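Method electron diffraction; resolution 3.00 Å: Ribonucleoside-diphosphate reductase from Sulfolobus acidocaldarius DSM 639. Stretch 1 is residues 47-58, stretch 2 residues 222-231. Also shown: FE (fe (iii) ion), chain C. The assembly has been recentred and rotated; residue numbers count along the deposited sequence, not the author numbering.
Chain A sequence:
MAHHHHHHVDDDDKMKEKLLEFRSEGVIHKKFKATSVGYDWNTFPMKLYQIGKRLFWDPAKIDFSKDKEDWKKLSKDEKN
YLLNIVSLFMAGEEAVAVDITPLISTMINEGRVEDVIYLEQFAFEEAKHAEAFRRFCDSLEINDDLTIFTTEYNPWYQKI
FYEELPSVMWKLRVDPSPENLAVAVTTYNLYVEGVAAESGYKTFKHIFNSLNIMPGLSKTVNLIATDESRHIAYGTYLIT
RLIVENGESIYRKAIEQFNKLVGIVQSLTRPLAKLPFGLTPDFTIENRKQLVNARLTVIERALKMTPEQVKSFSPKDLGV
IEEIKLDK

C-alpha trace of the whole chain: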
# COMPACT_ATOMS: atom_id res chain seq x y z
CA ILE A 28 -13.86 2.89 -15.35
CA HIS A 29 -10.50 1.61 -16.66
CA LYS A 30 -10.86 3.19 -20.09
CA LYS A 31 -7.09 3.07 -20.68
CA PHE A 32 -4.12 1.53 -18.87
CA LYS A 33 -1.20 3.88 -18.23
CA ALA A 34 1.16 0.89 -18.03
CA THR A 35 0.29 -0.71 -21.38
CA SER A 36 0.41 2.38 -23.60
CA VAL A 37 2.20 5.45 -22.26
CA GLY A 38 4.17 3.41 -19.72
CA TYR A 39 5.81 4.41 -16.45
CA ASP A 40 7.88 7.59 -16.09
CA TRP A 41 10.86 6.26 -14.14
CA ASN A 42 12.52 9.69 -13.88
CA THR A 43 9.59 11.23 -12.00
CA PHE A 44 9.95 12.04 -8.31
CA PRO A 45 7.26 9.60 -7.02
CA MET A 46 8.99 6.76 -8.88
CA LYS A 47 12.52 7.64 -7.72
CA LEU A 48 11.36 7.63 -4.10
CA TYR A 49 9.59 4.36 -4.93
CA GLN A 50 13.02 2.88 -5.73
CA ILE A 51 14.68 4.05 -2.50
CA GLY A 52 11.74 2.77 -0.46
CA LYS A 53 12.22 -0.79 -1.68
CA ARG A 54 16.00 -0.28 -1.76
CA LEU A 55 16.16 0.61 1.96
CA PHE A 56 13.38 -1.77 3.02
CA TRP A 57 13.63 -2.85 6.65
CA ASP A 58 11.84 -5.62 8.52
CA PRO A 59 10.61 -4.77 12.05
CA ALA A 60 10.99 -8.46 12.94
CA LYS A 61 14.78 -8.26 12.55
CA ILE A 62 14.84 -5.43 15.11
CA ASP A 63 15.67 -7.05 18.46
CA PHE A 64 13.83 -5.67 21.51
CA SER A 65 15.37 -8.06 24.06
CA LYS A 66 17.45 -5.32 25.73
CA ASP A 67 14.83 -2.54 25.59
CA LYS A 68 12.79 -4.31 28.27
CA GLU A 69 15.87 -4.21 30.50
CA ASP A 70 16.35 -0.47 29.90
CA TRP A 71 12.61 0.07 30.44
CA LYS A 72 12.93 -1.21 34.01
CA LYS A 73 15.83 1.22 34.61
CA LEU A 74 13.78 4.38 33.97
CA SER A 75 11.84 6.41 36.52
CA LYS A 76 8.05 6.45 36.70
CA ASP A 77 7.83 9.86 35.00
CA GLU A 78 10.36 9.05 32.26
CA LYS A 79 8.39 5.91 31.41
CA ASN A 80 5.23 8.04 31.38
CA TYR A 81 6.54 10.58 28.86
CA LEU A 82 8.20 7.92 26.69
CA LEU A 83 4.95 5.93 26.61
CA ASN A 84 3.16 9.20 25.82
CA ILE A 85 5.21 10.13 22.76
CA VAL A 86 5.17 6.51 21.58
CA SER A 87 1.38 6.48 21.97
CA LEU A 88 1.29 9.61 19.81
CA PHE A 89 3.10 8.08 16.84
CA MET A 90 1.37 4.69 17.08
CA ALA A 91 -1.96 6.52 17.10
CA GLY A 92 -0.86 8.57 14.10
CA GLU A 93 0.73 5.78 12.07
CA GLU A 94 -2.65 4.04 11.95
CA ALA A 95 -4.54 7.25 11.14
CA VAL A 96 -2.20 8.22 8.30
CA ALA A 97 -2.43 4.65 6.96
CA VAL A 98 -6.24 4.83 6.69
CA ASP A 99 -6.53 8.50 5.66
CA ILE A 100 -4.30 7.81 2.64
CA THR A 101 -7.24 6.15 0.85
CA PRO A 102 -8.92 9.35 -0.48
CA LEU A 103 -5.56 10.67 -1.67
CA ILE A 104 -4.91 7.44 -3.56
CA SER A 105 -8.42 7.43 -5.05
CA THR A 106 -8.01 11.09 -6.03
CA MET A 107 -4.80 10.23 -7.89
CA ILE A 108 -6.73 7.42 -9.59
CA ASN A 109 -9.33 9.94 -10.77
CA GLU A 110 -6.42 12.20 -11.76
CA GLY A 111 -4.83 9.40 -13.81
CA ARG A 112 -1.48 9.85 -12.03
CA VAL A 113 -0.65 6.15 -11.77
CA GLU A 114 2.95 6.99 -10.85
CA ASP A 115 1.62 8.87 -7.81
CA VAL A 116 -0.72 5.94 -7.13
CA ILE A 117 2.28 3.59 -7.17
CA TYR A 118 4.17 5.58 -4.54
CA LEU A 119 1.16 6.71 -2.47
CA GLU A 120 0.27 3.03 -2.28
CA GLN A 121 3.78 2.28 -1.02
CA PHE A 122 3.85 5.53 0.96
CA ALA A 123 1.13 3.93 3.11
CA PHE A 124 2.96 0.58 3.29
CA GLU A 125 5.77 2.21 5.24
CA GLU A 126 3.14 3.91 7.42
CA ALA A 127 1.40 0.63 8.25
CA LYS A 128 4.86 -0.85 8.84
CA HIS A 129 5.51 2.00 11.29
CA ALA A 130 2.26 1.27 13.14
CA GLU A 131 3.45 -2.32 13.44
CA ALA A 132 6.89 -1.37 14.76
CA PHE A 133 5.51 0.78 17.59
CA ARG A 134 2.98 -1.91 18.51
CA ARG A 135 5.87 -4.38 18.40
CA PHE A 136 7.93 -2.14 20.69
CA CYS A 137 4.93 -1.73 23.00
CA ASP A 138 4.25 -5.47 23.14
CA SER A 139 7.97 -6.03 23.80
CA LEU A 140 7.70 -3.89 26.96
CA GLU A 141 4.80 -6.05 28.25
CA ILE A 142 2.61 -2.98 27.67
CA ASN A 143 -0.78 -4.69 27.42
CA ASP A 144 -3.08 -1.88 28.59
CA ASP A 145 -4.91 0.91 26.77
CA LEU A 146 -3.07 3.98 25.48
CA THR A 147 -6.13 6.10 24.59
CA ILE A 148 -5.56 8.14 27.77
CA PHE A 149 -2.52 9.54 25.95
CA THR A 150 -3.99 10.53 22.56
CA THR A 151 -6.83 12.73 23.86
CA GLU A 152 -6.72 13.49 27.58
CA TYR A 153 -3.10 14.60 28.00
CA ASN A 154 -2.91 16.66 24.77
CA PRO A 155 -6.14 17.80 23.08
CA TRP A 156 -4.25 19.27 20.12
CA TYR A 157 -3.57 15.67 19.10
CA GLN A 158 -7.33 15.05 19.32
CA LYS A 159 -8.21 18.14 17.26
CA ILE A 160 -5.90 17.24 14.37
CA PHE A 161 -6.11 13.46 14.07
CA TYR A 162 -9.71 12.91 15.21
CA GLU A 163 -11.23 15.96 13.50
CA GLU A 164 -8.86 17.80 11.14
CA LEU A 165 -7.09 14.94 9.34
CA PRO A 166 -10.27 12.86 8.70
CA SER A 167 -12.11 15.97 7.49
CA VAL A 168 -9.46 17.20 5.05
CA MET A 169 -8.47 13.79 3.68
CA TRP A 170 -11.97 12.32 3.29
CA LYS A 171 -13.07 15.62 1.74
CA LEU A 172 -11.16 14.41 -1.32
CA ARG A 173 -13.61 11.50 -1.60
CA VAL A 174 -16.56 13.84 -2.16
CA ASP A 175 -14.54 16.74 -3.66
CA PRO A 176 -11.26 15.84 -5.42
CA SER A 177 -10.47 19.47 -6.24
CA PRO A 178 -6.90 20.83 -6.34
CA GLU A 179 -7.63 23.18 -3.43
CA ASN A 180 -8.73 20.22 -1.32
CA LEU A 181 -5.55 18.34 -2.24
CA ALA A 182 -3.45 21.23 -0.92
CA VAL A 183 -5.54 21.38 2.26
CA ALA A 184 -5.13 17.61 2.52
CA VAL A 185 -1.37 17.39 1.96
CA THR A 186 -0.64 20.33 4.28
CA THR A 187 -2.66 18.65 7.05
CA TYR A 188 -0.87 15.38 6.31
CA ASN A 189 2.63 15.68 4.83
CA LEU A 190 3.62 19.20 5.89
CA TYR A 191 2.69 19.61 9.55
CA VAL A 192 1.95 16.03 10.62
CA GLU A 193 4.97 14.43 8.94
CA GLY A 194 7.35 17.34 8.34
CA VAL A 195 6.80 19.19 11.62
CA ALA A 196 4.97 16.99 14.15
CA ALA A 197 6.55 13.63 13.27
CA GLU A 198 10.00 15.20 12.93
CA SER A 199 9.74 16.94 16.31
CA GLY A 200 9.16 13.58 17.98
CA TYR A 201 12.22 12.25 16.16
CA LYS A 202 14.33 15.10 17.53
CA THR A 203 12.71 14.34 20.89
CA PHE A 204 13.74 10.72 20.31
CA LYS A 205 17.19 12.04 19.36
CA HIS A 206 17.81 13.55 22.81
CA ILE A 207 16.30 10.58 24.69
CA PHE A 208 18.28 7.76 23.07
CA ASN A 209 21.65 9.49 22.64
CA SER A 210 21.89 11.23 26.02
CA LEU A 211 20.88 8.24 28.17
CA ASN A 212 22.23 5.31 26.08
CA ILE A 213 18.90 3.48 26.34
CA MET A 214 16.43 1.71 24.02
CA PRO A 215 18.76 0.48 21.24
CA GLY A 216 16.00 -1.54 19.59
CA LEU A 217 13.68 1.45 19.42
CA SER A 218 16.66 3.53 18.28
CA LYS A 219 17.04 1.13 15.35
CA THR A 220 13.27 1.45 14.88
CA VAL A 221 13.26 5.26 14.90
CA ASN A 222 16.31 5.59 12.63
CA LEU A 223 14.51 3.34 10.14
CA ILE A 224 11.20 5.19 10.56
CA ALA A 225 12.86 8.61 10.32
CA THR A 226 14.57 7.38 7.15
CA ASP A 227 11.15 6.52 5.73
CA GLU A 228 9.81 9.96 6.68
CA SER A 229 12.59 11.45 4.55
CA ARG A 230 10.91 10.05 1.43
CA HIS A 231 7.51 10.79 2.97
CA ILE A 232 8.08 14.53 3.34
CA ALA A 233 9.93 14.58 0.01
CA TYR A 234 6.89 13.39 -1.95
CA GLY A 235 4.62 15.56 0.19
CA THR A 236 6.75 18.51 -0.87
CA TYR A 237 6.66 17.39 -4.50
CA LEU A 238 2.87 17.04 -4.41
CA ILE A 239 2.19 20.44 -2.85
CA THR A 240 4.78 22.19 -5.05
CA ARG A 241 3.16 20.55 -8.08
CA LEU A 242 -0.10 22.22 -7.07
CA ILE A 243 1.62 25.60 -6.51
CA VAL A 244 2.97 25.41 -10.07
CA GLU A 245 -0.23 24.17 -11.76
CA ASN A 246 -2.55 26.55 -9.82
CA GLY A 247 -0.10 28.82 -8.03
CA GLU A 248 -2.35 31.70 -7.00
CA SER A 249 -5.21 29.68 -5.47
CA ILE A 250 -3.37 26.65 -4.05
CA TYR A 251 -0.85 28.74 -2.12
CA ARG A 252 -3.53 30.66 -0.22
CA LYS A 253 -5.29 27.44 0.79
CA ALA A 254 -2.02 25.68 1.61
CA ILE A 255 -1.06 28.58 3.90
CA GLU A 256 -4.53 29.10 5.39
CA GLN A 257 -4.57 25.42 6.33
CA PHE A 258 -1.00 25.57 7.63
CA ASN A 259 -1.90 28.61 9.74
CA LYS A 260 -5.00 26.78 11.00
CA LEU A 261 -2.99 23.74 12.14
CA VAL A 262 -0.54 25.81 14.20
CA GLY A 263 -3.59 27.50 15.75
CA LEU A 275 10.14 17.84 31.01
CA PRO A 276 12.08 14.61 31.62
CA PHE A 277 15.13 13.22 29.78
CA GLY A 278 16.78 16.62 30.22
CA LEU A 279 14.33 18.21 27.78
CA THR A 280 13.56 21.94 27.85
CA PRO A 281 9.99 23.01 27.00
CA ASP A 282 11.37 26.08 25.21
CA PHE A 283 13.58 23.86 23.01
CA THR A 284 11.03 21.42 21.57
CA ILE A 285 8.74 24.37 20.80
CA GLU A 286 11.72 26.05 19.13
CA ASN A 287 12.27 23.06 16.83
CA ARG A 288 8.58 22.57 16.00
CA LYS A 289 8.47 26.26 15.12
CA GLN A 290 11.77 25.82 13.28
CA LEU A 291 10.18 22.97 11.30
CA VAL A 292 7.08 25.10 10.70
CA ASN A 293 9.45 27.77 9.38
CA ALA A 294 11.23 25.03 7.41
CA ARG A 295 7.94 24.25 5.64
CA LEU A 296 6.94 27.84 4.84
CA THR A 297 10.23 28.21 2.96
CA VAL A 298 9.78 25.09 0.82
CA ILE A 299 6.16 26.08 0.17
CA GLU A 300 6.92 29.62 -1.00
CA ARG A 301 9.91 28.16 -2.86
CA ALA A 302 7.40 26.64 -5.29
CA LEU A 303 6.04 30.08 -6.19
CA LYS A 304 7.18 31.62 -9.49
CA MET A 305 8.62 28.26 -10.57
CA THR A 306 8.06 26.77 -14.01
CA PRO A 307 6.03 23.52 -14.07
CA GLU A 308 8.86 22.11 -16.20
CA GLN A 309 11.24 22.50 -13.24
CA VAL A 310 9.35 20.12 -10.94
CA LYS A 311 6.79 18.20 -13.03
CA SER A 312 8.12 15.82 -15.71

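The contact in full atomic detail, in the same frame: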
# COMPACT_ATOMS: atom_id res chain seq x y z
N LYS A 47 11.16 7.72 -8.24
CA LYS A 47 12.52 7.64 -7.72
C LYS A 47 12.51 7.40 -6.21
O LYS A 47 13.38 6.68 -5.69
CB LYS A 47 13.29 8.91 -8.07
CG LYS A 47 13.60 9.03 -9.55
CD LYS A 47 14.52 10.20 -9.85
CE LYS A 47 13.85 11.53 -9.57
NZ LYS A 47 14.71 12.68 -9.98
N LEU A 48 11.56 7.99 -5.50
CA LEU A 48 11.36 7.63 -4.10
C LEU A 48 10.84 6.21 -3.96
O LEU A 48 11.11 5.54 -2.95
CB LEU A 48 10.40 8.60 -3.42
CG LEU A 48 10.85 10.04 -3.20
CD1 LEU A 48 9.76 10.81 -2.48
CD2 LEU A 48 12.15 10.09 -2.42
N TYR A 49 10.08 5.73 -4.95
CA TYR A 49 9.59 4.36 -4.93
C TYR A 49 10.74 3.36 -5.02
O TYR A 49 10.64 2.25 -4.50
CB TYR A 49 8.60 4.15 -6.08
CG TYR A 49 7.97 2.78 -6.13
CD1 TYR A 49 6.93 2.44 -5.28
CD2 TYR A 49 8.40 1.83 -7.05
CE1 TYR A 49 6.34 1.19 -5.33
CE2 TYR A 49 7.82 0.58 -7.11
CZ TYR A 49 6.80 0.26 -6.25
OH TYR A 49 6.22 -0.98 -6.30
N GLN A 50 11.84 3.75 -5.67
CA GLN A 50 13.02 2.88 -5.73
C GLN A 50 13.72 2.83 -4.38
O GLN A 50 14.04 1.75 -3.88
CB GLN A 50 13.98 3.37 -6.81
CG GLN A 50 13.45 3.27 -8.23
CD GLN A 50 14.45 3.79 -9.25
OE1 GLN A 50 15.55 4.22 -8.89
NE2 GLN A 50 14.06 3.77 -10.52
N ILE A 51 13.96 4.00 -3.78
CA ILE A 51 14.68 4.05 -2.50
C ILE A 51 13.88 3.36 -1.40
O ILE A 51 14.46 2.77 -0.48
CB ILE A 51 15.00 5.51 -2.14
CG1 ILE A 51 15.76 6.18 -3.29
CG2 ILE A 51 15.80 5.59 -0.86
CD1 ILE A 51 16.08 7.64 -3.04
N GLY A 52 12.55 3.43 -1.47
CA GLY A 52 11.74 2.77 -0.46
C GLY A 52 11.95 1.27 -0.42
O GLY A 52 12.13 0.68 0.64
N LYS A 53 11.93 0.63 -1.59
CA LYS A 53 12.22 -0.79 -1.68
C LYS A 53 13.71 -1.09 -1.66
O LYS A 53 14.09 -2.25 -1.45
CB LYS A 53 11.59 -1.39 -2.95
CG LYS A 53 12.19 -0.86 -4.24
CD LYS A 53 11.50 -1.46 -5.45
CE LYS A 53 12.13 -0.97 -6.74
NZ LYS A 53 13.57 -1.35 -6.85
N ARG A 54 14.56 -0.08 -1.86
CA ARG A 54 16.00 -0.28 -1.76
C ARG A 54 16.44 -0.31 -0.30
O ARG A 54 17.30 -1.11 0.08
CB ARG A 54 16.74 0.83 -2.52
CG ARG A 54 18.25 0.68 -2.55
CD ARG A 54 18.87 1.78 -3.40
NE ARG A 54 20.32 1.65 -3.51
CZ ARG A 54 21.19 2.24 -2.70
NH1 ARG A 54 20.76 3.02 -1.71
NH2 ARG A 54 22.49 2.07 -2.87
N LEU A 55 15.87 0.56 0.53
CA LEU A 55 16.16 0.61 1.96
C LEU A 55 15.05 -0.02 2.79
O LEU A 55 14.72 0.45 3.88
CB LEU A 55 16.39 2.05 2.41
CG LEU A 55 17.65 2.74 1.88
CD1 LEU A 55 17.76 4.15 2.42
CD2 LEU A 55 18.89 1.93 2.23
N PHE A 56 14.44 -1.09 2.28
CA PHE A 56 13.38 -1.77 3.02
C PHE A 56 13.94 -2.43 4.27
O PHE A 56 15.01 -3.04 4.24
CB PHE A 56 12.69 -2.81 2.14
CG PHE A 56 11.63 -3.60 2.86
CD1 PHE A 56 10.37 -3.07 3.05
CD2 PHE A 56 11.91 -4.86 3.35
CE1 PHE A 56 9.39 -3.79 3.71
CE2 PHE A 56 10.94 -5.59 4.02
CZ PHE A 56 9.68 -5.05 4.20
N TRP A 57 13.22 -2.30 5.37
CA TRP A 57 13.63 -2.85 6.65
C TRP A 57 12.49 -3.63 7.27
O TRP A 57 11.32 -3.23 7.17
CB TRP A 57 14.11 -1.74 7.60
CG TRP A 57 13.12 -0.63 7.80
CD1 TRP A 57 12.94 0.45 6.98
CD2 TRP A 57 12.19 -0.49 8.87
NE1 TRP A 57 11.94 1.25 7.49
CE2 TRP A 57 11.47 0.70 8.65
CE3 TRP A 57 11.89 -1.26 10.01
CZ2 TRP A 57 10.47 1.14 9.51
CZ3 TRP A 57 10.90 -0.81 10.86
CH2 TRP A 57 10.20 0.38 10.61
N ASP A 58 12.83 -4.75 7.91
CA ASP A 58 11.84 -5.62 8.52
C ASP A 58 11.81 -5.38 10.02
O ASP A 58 12.84 -5.56 10.68
CB ASP A 58 12.17 -7.08 8.23
CG ASP A 58 11.05 -8.03 8.60
OD1 ASP A 58 9.99 -7.55 9.07
OD2 ASP A 58 11.22 -9.25 8.42
N ASN A 222 15.41 5.25 13.73
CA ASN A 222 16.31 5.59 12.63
C ASN A 222 15.82 5.01 11.31
O ASN A 222 16.09 5.58 10.25
CB ASN A 222 17.72 5.09 12.93
CG ASN A 222 18.43 5.95 13.96
OD1 ASN A 222 18.26 7.16 14.00
ND2 ASN A 222 19.24 5.31 14.80
N LEU A 223 15.10 3.89 11.36
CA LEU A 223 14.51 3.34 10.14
C LEU A 223 13.18 4.00 9.81
O LEU A 223 12.82 4.09 8.63
CB LEU A 223 14.33 1.82 10.29
CG LEU A 223 15.63 1.00 10.33
CD1 LEU A 223 15.34 -0.44 10.71
CD2 LEU A 223 16.36 1.08 9.01
N ILE A 224 12.44 4.46 10.82
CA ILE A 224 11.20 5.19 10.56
C ILE A 224 11.50 6.61 10.11
O ILE A 224 10.85 7.13 9.19
CB ILE A 224 10.29 5.15 11.81
CG1 ILE A 224 9.83 3.73 12.09
CG2 ILE A 224 9.09 6.07 11.62
CD1 ILE A 224 8.90 3.61 13.27
N ALA A 225 12.47 7.27 10.75
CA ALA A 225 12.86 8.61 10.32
C ALA A 225 13.44 8.60 8.91
O ALA A 225 13.30 9.58 8.18
CB ALA A 225 13.86 9.21 11.30
N THR A 226 14.10 7.50 8.52
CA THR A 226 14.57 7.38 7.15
C THR A 226 13.41 7.27 6.18
O THR A 226 13.47 7.81 5.06
CB THR A 226 15.49 6.16 7.02
OG1 THR A 226 16.57 6.28 7.96
CG2 THR A 226 16.06 6.07 5.61
N ASP A 227 12.33 6.59 6.58
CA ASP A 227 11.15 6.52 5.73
C ASP A 227 10.47 7.88 5.62
O ASP A 227 10.02 8.27 4.53
CB ASP A 227 10.17 5.48 6.28
CG ASP A 227 10.71 4.07 6.20
OD1 ASP A 227 11.56 3.80 5.32
OD2 ASP A 227 10.29 3.22 7.02
N GLU A 228 10.41 8.63 6.72
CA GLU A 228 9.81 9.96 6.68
C GLU A 228 10.57 10.91 5.77
O GLU A 228 9.99 11.91 5.31
CB GLU A 228 9.73 10.54 8.10
CG GLU A 228 8.54 10.04 8.90
CD GLU A 228 7.22 10.59 8.40
OE1 GLU A 228 7.24 11.63 7.70
OE2 GLU A 228 6.17 10.00 8.71
N SER A 229 11.84 10.64 5.50
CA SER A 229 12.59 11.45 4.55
C SER A 229 11.95 11.39 3.17
O SER A 229 11.74 12.43 2.52
CB SER A 229 14.05 11.00 4.50
OG SER A 229 14.79 11.75 3.55
N ARG A 230 11.63 10.19 2.70
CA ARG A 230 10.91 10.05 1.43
C ARG A 230 9.46 10.49 1.56
O ARG A 230 8.84 10.88 0.57
CB ARG A 230 10.99 8.61 0.93
CG ARG A 230 12.40 8.11 0.67
CD ARG A 230 12.38 6.68 0.16
NE ARG A 230 11.75 5.77 1.11
CZ ARG A 230 12.39 5.15 2.09
NH1 ARG A 230 13.70 5.34 2.25
NH2 ARG A 230 11.74 4.34 2.91
N HIS A 231 8.90 10.42 2.77
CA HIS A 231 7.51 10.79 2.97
C HIS A 231 7.32 12.30 2.83
O HIS A 231 6.40 12.75 2.14
CB HIS A 231 7.03 10.31 4.33
CG HIS A 231 7.00 8.82 4.47
ND1 HIS A 231 6.76 8.18 5.67
CD2 HIS A 231 7.18 7.84 3.55
CE1 HIS A 231 6.80 6.87 5.48
NE2 HIS A 231 7.05 6.64 4.20
FE FE C . 5.36 9.44 6.86

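Contact between residues 47-58 and 222-231 of a ribonucleoside-diphosphate reductase chain. Helix 47-54 runs nearly antiparallel to helix 222-231 (169° between their directions, axes 10.3 Å apart at closest approach), so Leu 48 lies near Arg 230, Gly 52 near Asp 227 and, beyond the helix end, Trp 57 near Leu 223.

The polar link runs from Trp 57 to Asp 227. A hydrogen bond crosses the interface, from Trp 57 NE1 to Asp 227 OD2 (2.6 Å, N-H...acceptor angle 144°), with the carboxylate at the edge of the indole, near its plane, where the N-H points. Leu 223 O is also near, 3.2 Å from Trp 57 NE1, but the angle is too poor for a hydrogen bond. The other carboxylate oxygen, Asp 227 OD1, forms a very short salt bridge with Arg 230 NH2 (2.5 Å) one turn along the same helix. Asp 227 thus links the indole to the guanidinium, its CA-to-CB bond pointing sideways while its carboxylate reaches nearer the other stretch.

Leu 223 CB sits over one face of Trp 57, 3.5 Å from the centroid of the five-membered ring and 11° off its normal, a CH-pi contact. Ile 224 CG1 packs 3.7 Å from Trp 57 CH2.

The buried side chain of Arg 230 lies along the first helix. Its aliphatic part meets Leu 48 (CD2 to Arg 230 CG, 3.7 Å) and Ile 51 (CB to Arg 230 CD, 3.7 Å). Gly 52 CA lies over one face of the guanidinium, 3.4 Å from Arg 230 NE; with no side chain at Gly 52, the backbone itself makes this approach. Leu 55 CD1 makes a looser contact, 4.1 Å from Thr 226 CG2 and 4.2 Å from Arg 230 NH1.

The same second helix binds FE through Glu 228 OE2 (2.1 Å) and His 231 ND1 (2.2 Å); neither residue touches the first stretch.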